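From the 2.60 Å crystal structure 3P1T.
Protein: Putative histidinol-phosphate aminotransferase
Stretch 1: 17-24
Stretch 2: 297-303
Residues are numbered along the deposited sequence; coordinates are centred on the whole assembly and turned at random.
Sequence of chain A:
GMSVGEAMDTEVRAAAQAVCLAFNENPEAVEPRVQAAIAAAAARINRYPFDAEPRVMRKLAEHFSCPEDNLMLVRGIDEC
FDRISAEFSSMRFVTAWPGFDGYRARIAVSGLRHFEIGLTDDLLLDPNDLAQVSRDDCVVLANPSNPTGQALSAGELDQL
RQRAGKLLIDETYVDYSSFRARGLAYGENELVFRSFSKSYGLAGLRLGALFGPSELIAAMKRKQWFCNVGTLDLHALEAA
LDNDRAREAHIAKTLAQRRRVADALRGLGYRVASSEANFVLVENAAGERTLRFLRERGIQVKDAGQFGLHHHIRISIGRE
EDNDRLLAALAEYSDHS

Stretch 1 (17-24) QAVCLAFN
Stretch 2 297-303: RGIQVKD

Two segments of one chain, nearly 280 residues apart in sequence, meet as a short parallel β-pairing held by three backbone hydrogen bonds and extended at one end by Ala 22 and Phe 23 packing against Lys 302. The segments run in nearly the same direction, 11° apart from end to end, and bury 432 Å² in total. Val 19 pairs with Ile 299 (CA to CA 4.9 Å) and Cys 20 with Gln 300 (CA to CA 4.7 Å); before them the CA atoms of Ala 18 and Gly 298 lie 4.6 Å apart. All four paired residues are extended, with phi/psi of -133/123 for Val 19, -115/113 for Cys 20, -112/122 for Ile 299 and -112/111 for Gln 300.

The hydrogen bonds alternate in direction, as parallel strands require. Val 19 N donates to Gly 298 O (2.7 Å, 156° at the hydrogen), Gln 300 N to Val 19 O (2.8 Å, 151°), and Leu 21 N to Gln 300 O (2.9 Å, 154°). Val 19 thus uses both its amide and its carbonyl, reaching the residues that flank Ile 299. Two CA-H...O contacts supplement the ladder: Ala 18 CA to Gly 298 O at 3.5 Å and Ile 299 CA to Val 19 O at 3.4 Å. Gly 298 enters the pairing with phi/psi 60/32, a positive phi that favours glycine; an ideal CB there would point toward the first segment and lie 3.7 Å from Ala 18 CA.

Val 19 (chi1 t) and Ile 299 (chi1 m, chi2 t) share one face of the sheet, where Val 19 CB and Ile 299 CG1 make an apolar contact at 4.4 Å. Cys 20 and Gln 300, both chi1 t, occupy the other face, with Cys 20 SG 4.3 Å from Gln 300 CB; the Gln 300 side chain is modelled only to CG.

Beyond the ladder the register slips: Ala 22 CA is nearest Val 301 CA, at 4.3 Å. Leu 21 has phi/psi -127/50 and Ala 22 -122/-20. Ala 22 CB points toward the second segment and sits 3.6 Å from Val 301 C. The CA-to-CB bond of Lys 302 (chi t, p, p, t) also points toward the first segment; Lys 302 CE lies 3.4 Å from Ala 22 O and Lys 302 NZ 3.6 Å from Phe 23 CE1. Phe 23 (chi1 m, chi2 -71°) starts away from the second segment, yet its ring comes nearer and meets NZ obliquely.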

# COMPACT_ATOMS: atom_id res chain seq x y z
N GLN A 17 -2.06 -24.86 24.58
CA GLN A 17 -1.16 -24.18 23.65
C GLN A 17 -1.03 -22.67 23.97
O GLN A 17 -1.66 -22.17 24.92
CB GLN A 17 -1.66 -24.39 22.21
CG GLN A 17 -3.15 -24.19 21.98
CD GLN A 17 -3.55 -24.97 20.76
OE1 GLN A 17 -3.29 -24.57 19.62
NE2 GLN A 17 -4.12 -26.15 20.98
N ALA A 18 -0.19 -21.96 23.19
CA ALA A 18 0.06 -20.52 23.31
C ALA A 18 -1.21 -19.72 23.00
O ALA A 18 -2.03 -20.16 22.19
CB ALA A 18 1.19 -20.10 22.39
N VAL A 19 -1.36 -18.57 23.69
CA VAL A 19 -2.52 -17.69 23.61
C VAL A 19 -2.03 -16.24 23.45
O VAL A 19 -1.26 -15.76 24.28
CB VAL A 19 -3.40 -17.90 24.90
CG1 VAL A 19 -4.40 -16.77 25.12
CG2 VAL A 19 -4.12 -19.24 24.88
N CYS A 20 -2.48 -15.56 22.37
CA CYS A 20 -2.13 -14.15 22.11
C CYS A 20 -3.40 -13.32 22.17
O CYS A 20 -4.30 -13.45 21.35
CB CYS A 20 -1.39 -13.96 20.78
SG CYS A 20 -0.77 -12.26 20.49
N LEU A 21 -3.44 -12.47 23.19
CA LEU A 21 -4.49 -11.50 23.46
C LEU A 21 -3.81 -10.16 23.62
O LEU A 21 -4.01 -9.48 24.63
CB LEU A 21 -5.29 -11.91 24.74
CG LEU A 21 -5.83 -13.34 24.88
CD1 LEU A 21 -6.23 -13.61 26.31
CD2 LEU A 21 -7.01 -13.58 23.98
N ALA A 22 -2.95 -9.80 22.65
CA ALA A 22 -2.14 -8.58 22.74
C ALA A 22 -2.34 -7.58 21.58
O ALA A 22 -1.97 -6.42 21.76
CB ALA A 22 -0.67 -8.96 22.80
N PHE A 23 -2.86 -8.01 20.40
CA PHE A 23 -2.94 -7.10 19.25
C PHE A 23 -4.36 -6.81 18.76
O PHE A 23 -4.51 -6.21 17.68
CB PHE A 23 -2.13 -7.64 18.06
CG PHE A 23 -0.69 -7.82 18.42
CD1 PHE A 23 0.14 -6.72 18.61
CD2 PHE A 23 -0.16 -9.09 18.63
CE1 PHE A 23 1.47 -6.88 19.01
CE2 PHE A 23 1.18 -9.25 19.00
CZ PHE A 23 1.98 -8.15 19.19
N ASN A 24 -5.39 -7.14 19.57
CA ASN A 24 -6.81 -6.85 19.27
C ASN A 24 -7.24 -7.46 17.93
O ASN A 24 -8.07 -6.87 17.22
CB ASN A 24 -7.08 -5.32 19.28
CG ASN A 24 -6.82 -4.64 20.59
OD1 ASN A 24 -6.95 -5.23 21.68
ND2 ASN A 24 -6.49 -3.37 20.52
N ARG A 297 3.36 -18.93 31.07
CA ARG A 297 2.17 -19.75 30.88
C ARG A 297 1.62 -19.61 29.47
O ARG A 297 0.47 -19.95 29.22
CB ARG A 297 1.10 -19.37 31.91
CG ARG A 297 1.45 -19.90 33.27
CD ARG A 297 0.97 -19.01 34.39
NE ARG A 297 1.40 -19.54 35.69
CZ ARG A 297 2.60 -19.35 36.22
NH1 ARG A 297 3.51 -18.62 35.59
NH2 ARG A 297 2.90 -19.86 37.41
N GLY A 298 2.47 -19.13 28.56
CA GLY A 298 2.14 -18.94 27.14
C GLY A 298 0.99 -18.00 26.85
O GLY A 298 0.27 -18.19 25.86
N ILE A 299 0.81 -16.98 27.71
CA ILE A 299 -0.25 -15.99 27.57
C ILE A 299 0.43 -14.66 27.25
O ILE A 299 1.32 -14.22 27.98
CB ILE A 299 -1.15 -15.95 28.83
CG1 ILE A 299 -1.89 -17.30 28.96
CG2 ILE A 299 -2.16 -14.79 28.75
CD1 ILE A 299 -2.55 -17.55 30.23
N GLN A 300 0.07 -14.07 26.10
CA GLN A 300 0.68 -12.84 25.62
C GLN A 300 -0.33 -11.68 25.70
O GLN A 300 -1.33 -11.69 24.98
CB GLN A 300 1.21 -13.05 24.19
CG GLN A 300 2.33 -12.12 23.77
N VAL A 301 -0.12 -10.71 26.60
CA VAL A 301 -0.97 -9.52 26.72
C VAL A 301 -0.13 -8.29 26.26
O VAL A 301 1.04 -8.47 25.93
CB VAL A 301 -1.62 -9.31 28.13
CG1 VAL A 301 -2.55 -10.46 28.49
CG2 VAL A 301 -0.59 -9.04 29.22
N LYS A 302 -0.72 -7.08 26.23
CA LYS A 302 -0.04 -5.85 25.80
C LYS A 302 0.28 -4.96 27.00
O LYS A 302 -0.58 -4.73 27.85
CB LYS A 302 -0.93 -5.07 24.80
CG LYS A 302 -0.43 -3.68 24.36
CD LYS A 302 0.81 -3.68 23.46
CE LYS A 302 0.47 -4.02 22.04
NZ LYS A 302 1.66 -3.96 21.16
N ASP A 303 1.53 -4.44 27.06
CA ASP A 303 1.98 -3.49 28.07
C ASP A 303 1.49 -2.10 27.62
O ASP A 303 1.93 -1.60 26.59
CB ASP A 303 3.51 -3.55 28.24
CG ASP A 303 4.15 -2.64 29.29
OD1 ASP A 303 3.42 -1.82 29.90
OD2 ASP A 303 5.38 -2.75 29.51